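Local coordinates for protein possible flavin reductase (Haemophilus somnus 129PT, PDB 2R0X) that probably binds FMN and acts as an NADPH-dependent flavin (riboflavin) reductase, folded as a split beta barrel and assembled as a dimer, at residues H31-A35 against L80-A85; V19-T24 against V67-L73; T101-G105 against V137-Q141; Q110-I114 against Q141-A147. All blocks are in the same frame, centred on the assembly; numbering follows the deposited sequence.

The four contacts illustrate how a split-barrel protein of the flavin reductase family builds a curled antiparallel sheet and packs a helix and loops against it. Contact 2 is a buried strand pair of that sheet, its centre about 4 Å from the centre of the chain. Contact 1, with its centre about 9 Å away, continues the same sheet: Phe33 O lies 2.8 Å from Val22 N, while a helix packs on its face. Contact 4 joins contact 2 where Thr72 O lies 2.8 Å from Leu113 N. Contact 3, about 11 Å from contact 2 between centres, shares Gln141 with contact 4, and both touch the second subunit. An acetate, probably from the crystallisation liquor, sits at His31.

Contact 1 (H31-A35 against L80-A85); sequences HGFTA and LSNIFA. With ACT (acetate ion), chain F.
Thr34 and Phe84 carry most of this helix-on-strand contact. The extended strand 31-35 meets helix 80-84 at an axis distance of 6.9 Å and a crossing angle of -116°, and the nearest CA atoms are those of Phe33 and Phe84, 5.0 Å apart. Thr34, an m rotamer with its CB toward the helix, bonds to two carbonyls of segment 80-85: its N donates to Phe84 O at 3.0 Å and its OG1 to Ser81 O at 2.7 Å. The ring of Phe84 (chi1 -86°, chi2 87°) presents its edge to the backbone of Gly32, with CD2 3.7 Å from Gly32 C; an ideal CB on Gly32 would lie only 3.2 Å from Phe84 CE2. The Phe33 side chain leads away overall, though its CB still touches segment 80-85, and its ring meets Phe62 edge-to-face. At the strand's start, His31 NE2 donates to acetate OXT at 3.0 Å. The carbonyls of Ser81 and Phe84, met by a strand hydroxyl and amide, thus fasten a helix across the sheet of a split-barrel flavin reductase-like fold.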
loop_
_atom_site.group_PDB
_atom_site.type_symbol
_atom_site.label_atom_id
_atom_site.label_comp_id
_atom_site.label_asym_id
_atom_site.label_seq_id
_atom_site.Cartn_x
_atom_site.Cartn_y
_atom_site.Cartn_z
ATOM N N HIS A 31 0.908 -19.542 11.090
ATOM C CA HIS A 31 0.109 -19.298 9.879
ATOM C C HIS A 31 0.671 -18.062 9.219
ATOM O O HIS A 31 1.043 -17.116 9.892
ATOM C CB HIS A 31 -1.367 -19.078 10.213
ATOM C CG HIS A 31 -1.931 -20.204 10.992
ATOM N ND1 HIS A 31 -2.377 -21.365 10.412
ATOM C CD2 HIS A 31 -2.036 -20.385 12.324
ATOM C CE1 HIS A 31 -2.786 -22.199 11.351
ATOM N NE2 HIS A 31 -2.595 -21.623 12.525
ATOM N N GLY A 32 0.703 -18.050 7.911
ATOM C CA GLY A 32 1.099 -16.808 7.247
ATOM C C GLY A 32 0.742 -16.818 5.791
ATOM O O GLY A 32 0.347 -17.838 5.242
ATOM N N PHE A 33 0.922 -15.675 5.147
ATOM C CA PHE A 33 0.635 -15.500 3.736
ATOM C C PHE A 33 1.448 -14.342 3.178
ATOM O O PHE A 33 1.740 -13.388 3.857
ATOM C CB PHE A 33 -0.873 -15.297 3.467
ATOM C CG PHE A 33 -1.445 -14.012 4.017
ATOM C CD1 PHE A 33 -1.837 -13.920 5.336
ATOM C CD2 PHE A 33 -1.633 -12.879 3.222
ATOM C CE1 PHE A 33 -2.372 -12.772 5.861
ATOM C CE2 PHE A 33 -2.190 -11.695 3.790
ATOM C CZ PHE A 33 -2.540 -11.670 5.101
ATOM N N THR A 34 1.757 -14.445 1.889
ATOM C CA THR A 34 2.422 -13.356 1.161
ATOM C C THR A 34 1.413 -12.259 0.845
ATOM O O THR A 34 0.315 -12.552 0.356
ATOM C CB THR A 34 3.085 -13.884 -0.100
ATOM O OG1 THR A 34 4.007 -14.891 0.287
ATOM C CG2 THR A 34 3.830 -12.791 -0.861
ATOM N N ALA A 35 1.808 -11.010 1.068
ATOM C CA ALA A 35 0.949 -9.851 0.775
ATOM C C ALA A 35 1.738 -8.729 0.155
ATOM O O ALA A 35 2.877 -8.468 0.517
ATOM C CB ALA A 35 0.322 -9.337 2.067
ATOM N N LEU A 80 10.928 -17.419 -0.822
ATOM C CA LEU A 80 10.055 -17.449 0.342
ATOM C C LEU A 80 8.713 -16.781 0.024
ATOM O O LEU A 80 7.642 -17.245 0.450
ATOM C CB LEU A 80 10.755 -16.831 1.546
ATOM C CG LEU A 80 10.157 -17.179 2.882
ATOM C CD1 LEU A 80 10.314 -18.670 3.198
ATOM C CD2 LEU A 80 10.869 -16.311 3.916
ATOM N N SER A 81 8.758 -15.663 -0.697
ATOM C CA SER A 81 7.557 -15.008 -1.167
ATOM C C SER A 81 6.663 -15.985 -1.933
ATOM O O SER A 81 5.449 -16.117 -1.673
ATOM C CB SER A 81 7.937 -13.847 -2.080
ATOM O OG SER A 81 6.794 -13.263 -2.650
ATOM N N ASN A 82 7.235 -16.699 -2.899
ATOM C CA ASN A 82 6.459 -17.667 -3.650
ATOM C C ASN A 82 5.912 -18.767 -2.761
ATOM O O ASN A 82 4.756 -19.175 -2.918
ATOM C CB ASN A 82 7.321 -18.269 -4.780
ATOM C CG ASN A 82 7.600 -17.288 -5.901
ATOM O OD1 ASN A 82 7.008 -16.207 -5.969
ATOM N ND2 ASN A 82 8.486 -17.684 -6.819
ATOM N N ILE A 83 6.704 -19.284 -1.847
ATOM C CA ILE A 83 6.259 -20.346 -0.979
ATOM C C ILE A 83 5.041 -19.936 -0.137
ATOM O O ILE A 83 4.089 -20.711 0.016
ATOM C CB ILE A 83 7.449 -20.777 -0.081
ATOM C CG1 ILE A 83 8.439 -21.605 -0.910
ATOM C CG2 ILE A 83 6.984 -21.489 1.212
ATOM C CD1 ILE A 83 9.813 -21.689 -0.254
ATOM N N PHE A 84 5.070 -18.723 0.384
ATOM C CA PHE A 84 3.965 -18.225 1.191
ATOM C C PHE A 84 2.755 -17.695 0.398
ATOM O O PHE A 84 1.758 -17.308 0.965
ATOM C CB PHE A 84 4.470 -17.203 2.212
ATOM C CG PHE A 84 4.967 -17.833 3.488
ATOM C CD1 PHE A 84 6.272 -18.262 3.619
ATOM C CD2 PHE A 84 4.096 -17.926 4.577
ATOM C CE1 PHE A 84 6.676 -18.855 4.824
ATOM C CE2 PHE A 84 4.535 -18.489 5.745
ATOM C CZ PHE A 84 5.848 -18.931 5.862
ATOM N N ALA A 85 2.846 -17.776 -0.922
ATOM C CA ALA A 85 1.723 -17.499 -1.832
ATOM C C ALA A 85 1.120 -18.745 -2.426
ATOM O O ALA A 85 0.238 -18.634 -3.276
ATOM C CB ALA A 85 2.222 -16.589 -2.975
HETATM C C ACT F . -5.339 -21.325 15.315
HETATM O O ACT F . -6.126 -21.975 14.650
HETATM O OXT ACT F . -4.166 -21.551 15.022
HETATM C CH3 ACT F . -5.761 -20.509 16.505
#

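Contact 2 (V19-T24 against V67-L73); sequences VHIVTT and VLMVNTL
His20 sets its ring edge against Thr72, its ND1 hydrogen-bonded to Thr72 OG1 at 2.9 Å, and also touches Val70, with ND1 3.5 Å from Val70 CG1; its chi1 is m and chi2 -90°. Strands 20-24 and 67-72 run antiparallel at 161°, with axes 4.5 Å apart. His20-Thr72 and Val22-Val70 are non-hydrogen-bonded pairs, with CA atoms 4.2 and 4.7 Å apart; Ile21-Asn71 and Thr23-Met69 are hydrogen-bonded pairs at 5.1 and 5.2 Å. Ile21 N donates to Asn71 O at 2.8 Å, and Asn71 N returns to Ile21 O at 2.9 Å. Thr23 N reaches Met69 O, and selenomethionine Met69 N reaches Thr23 O, both at 2.9 Å. Beyond the paired residues, Leu73 N bonds Val19 O at 2.9 Å, and Thr24 OG1 donates to Val67 O at 2.7 Å. Alternate side chains take opposite faces, His20 and Val22 on one, Ile21 and Thr23 on the other. Ile21 CD1 meets Leu73 CD2 at 3.9 Å, and helix 78-84 covers Ile21. Asn71 ND2 also donates to Ile21 O at 2.9 Å, while Thr23 OG1 bonds Pro107 O. Polar side chains thus reinforce the backbone pairing, giving this buried strand pair specific side-chain bonds besides apolar packing.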
loop_
_atom_site.group_PDB
_atom_site.type_symbol
_atom_site.label_atom_id
_atom_site.label_comp_id
_atom_site.label_asym_id
_atom_site.label_seq_id
_atom_site.Cartn_x
_atom_site.Cartn_y
_atom_site.Cartn_z
ATOM N N VAL A 19 7.017 -6.417 -0.883
ATOM C CA VAL A 19 6.501 -7.740 -0.660
ATOM C C VAL A 19 6.716 -8.104 0.788
ATOM O O VAL A 19 7.776 -7.893 1.352
ATOM C CB VAL A 19 7.198 -8.770 -1.565
ATOM C CG1 VAL A 19 6.554 -10.150 -1.398
ATOM C CG2 VAL A 19 7.156 -8.360 -3.041
ATOM N N HIS A 20 5.689 -8.643 1.414
ATOM C CA HIS A 20 5.697 -8.968 2.834
ATOM C C HIS A 20 5.175 -10.383 3.030
ATOM O O HIS A 20 4.362 -10.900 2.228
ATOM C CB HIS A 20 4.771 -8.020 3.603
ATOM C CG HIS A 20 4.868 -6.612 3.213
ATOM N ND1 HIS A 20 5.740 -5.736 3.810
ATOM C CD2 HIS A 20 4.212 -5.951 2.238
ATOM C CE1 HIS A 20 5.626 -4.582 3.179
ATOM N NE2 HIS A 20 4.708 -4.683 2.224
ATOM N N ILE A 21 5.591 -11.033 4.117
ATOM C CA ILE A 21 4.962 -12.251 4.577
ATOM C C ILE A 21 4.298 -11.907 5.916
ATOM O O ILE A 21 4.973 -11.421 6.855
ATOM C CB ILE A 21 5.921 -13.427 4.683
ATOM C CG1 ILE A 21 6.384 -13.823 3.281
ATOM C CG2 ILE A 21 5.218 -14.612 5.359
ATOM C CD1 ILE A 21 7.528 -14.850 3.260
ATOM N N VAL A 22 2.982 -12.027 5.965
ATOM C CA VAL A 22 2.181 -11.625 7.115
ATOM C C VAL A 22 1.867 -12.884 7.886
ATOM O O VAL A 22 1.293 -13.810 7.340
ATOM C CB VAL A 22 0.918 -10.914 6.634
ATOM C CG1 VAL A 22 0.003 -10.572 7.843
ATOM C CG2 VAL A 22 1.309 -9.634 5.827
ATOM N N THR A 23 2.195 -12.911 9.180
ATOM C CA THR A 23 2.074 -14.137 9.962
ATOM C C THR A 23 1.295 -13.874 11.244
ATOM O O THR A 23 1.130 -12.763 11.695
ATOM C CB THR A 23 3.460 -14.640 10.362
ATOM O OG1 THR A 23 4.070 -13.677 11.190
ATOM C CG2 THR A 23 4.335 -14.929 9.136
ATOM N N THR A 24 0.848 -14.979 11.836
ATOM C CA THR A 24 0.212 -14.981 13.139
ATOM C C THR A 24 0.495 -16.355 13.765
ATOM O O THR A 24 0.947 -17.295 13.105
ATOM C CB THR A 24 -1.301 -14.651 13.068
ATOM O OG1 THR A 24 -1.793 -14.368 14.376
ATOM C CG2 THR A 24 -2.122 -15.783 12.448
ATOM N N VAL A 67 -3.653 -10.660 16.292
ATOM C CA VAL A 67 -2.307 -10.115 16.204
ATOM C C VAL A 67 -1.714 -10.589 14.898
ATOM O O VAL A 67 -2.132 -11.640 14.381
ATOM C CB VAL A 67 -1.423 -10.566 17.395
ATOM C CG1 VAL A 67 -1.909 -9.893 18.714
ATOM C CG2 VAL A 67 -1.363 -12.074 17.536
ATOM N N LEU A 68 -0.760 -9.839 14.363
ATOM C CA LEU A 68 -0.038 -10.277 13.178
ATOM C C LEU A 68 1.329 -9.615 13.196
ATOM O O LEU A 68 1.550 -8.595 13.817
ATOM C CB LEU A 68 -0.810 -9.983 11.893
ATOM C CG LEU A 68 -1.176 -8.572 11.509
ATOM C CD1 LEU A 68 0.006 -7.792 10.972
ATOM C CD2 LEU A 68 -2.251 -8.610 10.438
HETATM N N MSE A 69 2.222 -10.212 12.409
HETATM C CA MSE A 69 3.541 -9.658 12.111
HETATM C C MSE A 69 3.629 -9.375 10.620
HETATM O O MSE A 69 3.332 -10.276 9.824
HETATM C CB MSE A 69 4.596 -10.688 12.482
HETATM C CG MSE A 69 6.030 -10.256 12.208
HETATM SE SE MSE A 69 6.856 -9.108 13.508
HETATM C CE MSE A 69 6.775 -10.427 14.951
ATOM N N VAL A 70 4.025 -8.161 10.246
ATOM C CA VAL A 70 4.357 -7.865 8.855
ATOM C C VAL A 70 5.870 -8.039 8.721
ATOM O O VAL A 70 6.630 -7.307 9.328
ATOM C CB VAL A 70 3.938 -6.451 8.431
ATOM C CG1 VAL A 70 4.372 -6.153 7.008
ATOM C CG2 VAL A 70 2.400 -6.322 8.552
ATOM N N ASN A 71 6.269 -9.029 7.930
ATOM C CA ASN A 71 7.692 -9.290 7.647
ATOM C C ASN A 71 8.020 -8.843 6.228
ATOM O O ASN A 71 7.659 -9.541 5.257
ATOM C CB ASN A 71 7.959 -10.802 7.785
ATOM C CG ASN A 71 7.643 -11.327 9.153
ATOM O OD1 ASN A 71 8.403 -11.106 10.105
ATOM N ND2 ASN A 71 6.527 -12.026 9.278
ATOM N N THR A 72 8.594 -7.669 6.122
ATOM C CA THR A 72 8.908 -7.101 4.801
ATOM C C THR A 72 10.173 -7.761 4.260
ATOM O O THR A 72 11.136 -7.936 5.014
ATOM C CB THR A 72 9.085 -5.590 4.940
ATOM O OG1 THR A 72 7.933 -5.019 5.549
ATOM C CG2 THR A 72 9.346 -4.929 3.544
ATOM N N LEU A 73 10.142 -8.201 3.012
ATOM C CA LEU A 73 11.165 -9.084 2.475
ATOM C C LEU A 73 12.331 -8.340 1.833
ATOM O O LEU A 73 12.161 -7.303 1.187
ATOM C CB LEU A 73 10.552 -10.046 1.464
ATOM C CG LEU A 73 9.452 -10.978 1.969
ATOM C CD1 LEU A 73 9.076 -11.954 0.905
ATOM C CD2 LEU A 73 9.817 -11.681 3.271
#

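Contact 3 (T101-G105 against V137-Q141); sequences TLTTG and VDIHQ
A surface contact between a loop and a strand, this one lays residues 101-105, which connect strands 99-100 and 108-109, along the last part of strand 129-141, about 14 Å from the chain centre to the centre of the contact. The loop forms no regular strand and makes no backbone hydrogen bond with residues 137-141; the nearest CA atoms, those of Thr103 and Asp138, stand 6.5 Å apart, so side chains span the gap. Thr103 (chi1 -60°, m) points its CB toward the strand and donates from OG1 to Asp138 OD2 at 2.8 Å. Asp138, with chi1 at -155° (t), also turns toward the loop, and its OD1 accepts a weak bond from Ile139 N at 3.0 Å. Leu102, an m,t rotamer, lies beside this polar link, with its CB 3.5 Å from Asp138 OD2 and its CD1 4.4 Å from His140 CB. On the apolar flank, Thr104 CG2 rests 3.9 Å from Val137 CG2, while Thr104 OG1 and Thr103 N are both bonded to the Asp117 carboxylate, which helps hold the loop. Ile139 points its CB away from the loop and packs on Ala11 of the second subunit. Val137 (phi/psi -115/-10°) and the extended Asp138 both face Asp117: a classic beta bulge between strands 129-141 and 114-126, which sets two successive side chains toward the loop, in the antiparallel sheet of a split barrel.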
loop_
_atom_site.group_PDB
_atom_site.type_symbol
_atom_site.label_atom_id
_atom_site.label_comp_id
_atom_site.label_asym_id
_atom_site.label_seq_id
_atom_site.Cartn_x
_atom_site.Cartn_y
_atom_site.Cartn_z
ATOM N N THR A 101 10.051 -14.575 17.884
ATOM C CA THR A 101 8.909 -13.746 18.234
ATOM C C THR A 101 9.405 -12.451 18.809
ATOM O O THR A 101 10.554 -12.350 19.250
ATOM C CB THR A 101 7.916 -14.436 19.233
ATOM O OG1 THR A 101 8.515 -14.642 20.506
ATOM C CG2 THR A 101 7.317 -15.730 18.713
ATOM N N LEU A 102 8.550 -11.436 18.780
ATOM C CA LEU A 102 8.797 -10.152 19.412
ATOM C C LEU A 102 7.879 -10.048 20.631
ATOM O O LEU A 102 8.248 -10.510 21.691
ATOM C CB LEU A 102 8.673 -8.985 18.420
ATOM C CG LEU A 102 9.799 -8.835 17.402
ATOM C CD1 LEU A 102 9.444 -7.707 16.376
ATOM C CD2 LEU A 102 11.124 -8.538 18.070
ATOM N N THR A 103 6.713 -9.446 20.478
ATOM C CA THR A 103 5.775 -9.232 21.557
ATOM C C THR A 103 4.492 -10.061 21.463
ATOM O O THR A 103 4.014 -10.596 22.482
ATOM C CB THR A 103 5.451 -7.718 21.683
ATOM O OG1 THR A 103 6.643 -6.958 21.967
ATOM C CG2 THR A 103 4.496 -7.524 22.848
ATOM N N THR A 104 3.912 -10.162 20.272
ATOM C CA THR A 104 2.597 -10.800 20.139
ATOM C C THR A 104 2.600 -12.319 20.063
ATOM O O THR A 104 1.561 -12.935 20.193
ATOM C CB THR A 104 1.822 -10.277 18.953
ATOM O OG1 THR A 104 2.397 -10.789 17.759
ATOM C CG2 THR A 104 1.693 -8.755 18.939
ATOM N N GLY A 105 3.761 -12.910 19.796
ATOM C CA GLY A 105 3.822 -14.302 19.455
ATOM C C GLY A 105 3.685 -14.599 17.975
ATOM O O GLY A 105 3.994 -15.726 17.543
ATOM N N VAL A 137 3.162 -2.596 17.776
ATOM C CA VAL A 137 3.599 -2.684 19.166
ATOM C C VAL A 137 5.069 -3.068 19.321
ATOM O O VAL A 137 5.586 -2.936 20.429
ATOM C CB VAL A 137 2.702 -3.594 20.006
ATOM C CG1 VAL A 137 1.255 -3.027 20.027
ATOM C CG2 VAL A 137 2.712 -5.026 19.492
ATOM N N ASP A 138 5.762 -3.483 18.251
ATOM C CA ASP A 138 7.189 -3.746 18.330
ATOM C C ASP A 138 7.705 -3.713 16.884
ATOM O O ASP A 138 6.977 -4.030 15.968
ATOM C CB ASP A 138 7.436 -5.116 19.041
ATOM C CG ASP A 138 8.761 -5.242 19.705
ATOM O OD1 ASP A 138 9.676 -4.436 19.424
ATOM O OD2 ASP A 138 8.885 -6.210 20.517
ATOM N N ILE A 139 8.954 -3.306 16.710
ATOM C CA ILE A 139 9.568 -3.178 15.380
ATOM C C ILE A 139 10.985 -3.698 15.488
ATOM O O ILE A 139 11.685 -3.431 16.451
ATOM C CB ILE A 139 9.597 -1.728 14.878
ATOM C CG1 ILE A 139 8.197 -1.204 14.591
ATOM C CG2 ILE A 139 10.505 -1.558 13.636
ATOM C CD1 ILE A 139 8.118 0.247 14.078
ATOM N N HIS A 140 11.412 -4.420 14.456
ATOM C CA HIS A 140 12.810 -4.720 14.216
ATOM C C HIS A 140 13.124 -4.253 12.795
ATOM O O HIS A 140 12.361 -4.517 11.897
ATOM C CB HIS A 140 13.021 -6.220 14.351
ATOM C CG HIS A 140 14.435 -6.664 14.208
ATOM N ND1 HIS A 140 15.018 -6.888 12.978
ATOM C CD2 HIS A 140 15.368 -6.975 15.138
ATOM C CE1 HIS A 140 16.270 -7.278 13.152
ATOM N NE2 HIS A 140 16.500 -7.364 14.451
ATOM N N GLN A 141 14.255 -3.577 12.604
ATOM C CA GLN A 141 14.639 -3.171 11.234
ATOM C C GLN A 141 16.049 -3.595 10.872
ATOM O O GLN A 141 16.897 -3.652 11.713
ATOM C CB GLN A 141 14.422 -1.673 10.980
ATOM C CG GLN A 141 14.920 -0.789 12.079
ATOM C CD GLN A 141 14.369 0.650 12.049
ATOM O OE1 GLN A 141 14.561 1.359 11.073
ATOM N NE2 GLN A 141 13.730 1.090 13.155
#

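Contact 4 (Q110-I114 against Q141-A147); sequences QDALI and QSNAKNA
Where strand 114-126 begins, a classic beta bulge, formed by Leu113 and Ile114 facing Thr72, meets the loop that leaves strand 129-141 in this split-barrel fold. The 110-114 segment approaches in irregular conformation. Asp111, at phi/psi 64/22°, turns its CB away, yet its carboxylate makes a salt bridge, OD1 to Lys145 NZ at 2.6 Å; Lys145 is extended beyond its m chi1. Ala112 O accepts a hydrogen bond from a water at 2.8 Å, and that water accepts one from Lys145 NZ at 2.9 Å. Leu113 buries the most surface: as a t,p rotamer it places CD1 3.8 Å from Lys145 CB and CD2 3.7 Å from Ala147 CB. Its O accepts twice from Ser142, whose chi1 is p: from Ser142 N at 3.0 Å and Ser142 OG at 2.7 Å. Arg151 of the second subunit packs on both Leu113 and Ala147. Ile114 pairs with Gln141 as an antiparallel non-hydrogen-bonded pair, CA atoms 4.5 Å apart and Ile114 CG2 4.2 Å from Gln141 CB.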
loop_
_atom_site.group_PDB
_atom_site.type_symbol
_atom_site.label_atom_id
_atom_site.label_comp_id
_atom_site.label_asym_id
_atom_site.label_seq_id
_atom_site.Cartn_x
_atom_site.Cartn_y
_atom_site.Cartn_z
ATOM N N GLN A 110 13.365 -14.108 10.547
ATOM C CA GLN A 110 14.766 -13.759 10.612
ATOM C C GLN A 110 15.295 -13.334 9.239
ATOM O O GLN A 110 14.884 -13.871 8.202
ATOM C CB GLN A 110 15.558 -14.948 11.184
ATOM C CG GLN A 110 15.268 -15.192 12.660
ATOM C CD GLN A 110 15.714 -14.051 13.530
ATOM O OE1 GLN A 110 16.826 -13.573 13.383
ATOM N NE2 GLN A 110 14.854 -13.592 14.420
ATOM N N ASP A 111 16.266 -12.419 9.273
ATOM C CA ASP A 111 16.891 -11.934 8.050
ATOM C C ASP A 111 15.920 -11.187 7.122
ATOM O O ASP A 111 16.189 -11.052 5.940
ATOM C CB ASP A 111 17.598 -13.092 7.289
ATOM C CG ASP A 111 18.926 -12.717 6.643
ATOM O OD1 ASP A 111 19.454 -11.618 6.889
ATOM O OD2 ASP A 111 19.438 -13.568 5.865
ATOM N N ALA A 112 14.826 -10.686 7.661
ATOM C CA ALA A 112 13.900 -9.869 6.898
ATOM C C ALA A 112 14.409 -8.435 6.760
ATOM O O ALA A 112 15.288 -7.976 7.473
ATOM C CB ALA A 112 12.532 -9.862 7.557
ATOM N N LEU A 113 13.799 -7.663 5.872
ATOM C CA LEU A 113 14.108 -6.267 5.717
ATOM C C LEU A 113 13.598 -5.446 6.912
ATOM O O LEU A 113 14.266 -4.545 7.403
ATOM C CB LEU A 113 13.533 -5.728 4.422
ATOM C CG LEU A 113 14.016 -4.354 3.986
ATOM C CD1 LEU A 113 15.416 -4.502 3.418
ATOM C CD2 LEU A 113 13.058 -3.745 2.958
ATOM N N ILE A 114 12.366 -5.740 7.327
ATOM C CA ILE A 114 11.693 -5.037 8.423
ATOM C C ILE A 114 10.706 -6.004 9.038
ATOM O O ILE A 114 10.157 -6.831 8.329
ATOM C CB ILE A 114 10.865 -3.771 7.941
ATOM C CG1 ILE A 114 11.404 -3.140 6.649
ATOM C CG2 ILE A 114 10.809 -2.759 9.058
ATOM C CD1 ILE A 114 10.460 -2.135 6.019
ATOM N N GLN A 141 14.255 -3.577 12.604
ATOM C CA GLN A 141 14.639 -3.171 11.234
ATOM C C GLN A 141 16.049 -3.595 10.872
ATOM O O GLN A 141 16.897 -3.652 11.713
ATOM C CB GLN A 141 14.422 -1.673 10.980
ATOM C CG GLN A 141 14.920 -0.789 12.079
ATOM C CD GLN A 141 14.369 0.650 12.049
ATOM O OE1 GLN A 141 14.561 1.359 11.073
ATOM N NE2 GLN A 141 13.730 1.090 13.155
ATOM N N SER A 142 16.256 -3.882 9.598
ATOM C CA SER A 142 17.586 -4.144 9.079
ATOM C C SER A 142 18.260 -2.855 8.691
ATOM O O SER A 142 17.625 -1.804 8.607
ATOM C CB SER A 142 17.492 -5.045 7.847
ATOM O OG SER A 142 16.899 -4.383 6.750
ATOM N N ASN A 143 19.545 -2.978 8.380
ATOM C CA ASN A 143 20.327 -1.900 7.808
ATOM C C ASN A 143 21.097 -2.399 6.604
ATOM O O ASN A 143 21.577 -3.523 6.606
ATOM C CB ASN A 143 21.308 -1.343 8.841
ATOM N N ALA A 144 21.177 -1.558 5.589
ATOM C CA ALA A 144 22.058 -1.814 4.457
ATOM C C ALA A 144 21.661 -3.056 3.660
ATOM O O ALA A 144 22.484 -3.735 3.070
ATOM C CB ALA A 144 23.514 -1.925 4.953
ATOM N N LYS A 145 20.373 -3.327 3.621
ATOM C CA LYS A 145 19.844 -4.408 2.809
ATOM C C LYS A 145 19.009 -3.861 1.683
ATOM O O LYS A 145 18.581 -2.702 1.725
ATOM C CB LYS A 145 19.070 -5.412 3.638
ATOM C CG LYS A 145 19.992 -6.010 4.650
ATOM C CD LYS A 145 19.515 -7.278 5.220
ATOM C CE LYS A 145 20.534 -7.799 6.275
ATOM N NZ LYS A 145 20.153 -9.123 6.743
ATOM N N ASN A 146 18.814 -4.673 0.659
ATOM C CA ASN A 146 18.000 -4.284 -0.486
ATOM C C ASN A 146 16.617 -4.915 -0.361
ATOM O O ASN A 146 16.471 -6.017 0.135
ATOM C CB ASN A 146 18.651 -4.733 -1.768
ATOM C CG ASN A 146 20.034 -4.149 -1.953
ATOM O OD1 ASN A 146 20.996 -4.868 -2.184
ATOM N ND2 ASN A 146 20.145 -2.882 -1.765
ATOM N N ALA A 147 15.609 -4.165 -0.823
ATOM C CA ALA A 147 14.195 -4.581 -0.720
ATOM C C ALA A 147 13.774 -5.405 -1.906
ATOM O O ALA A 147 14.191 -5.133 -3.051
ATOM C CB ALA A 147 13.291 -3.346 -0.668
HETATM O O HOH W 1 17.783 -8.699 8.384
#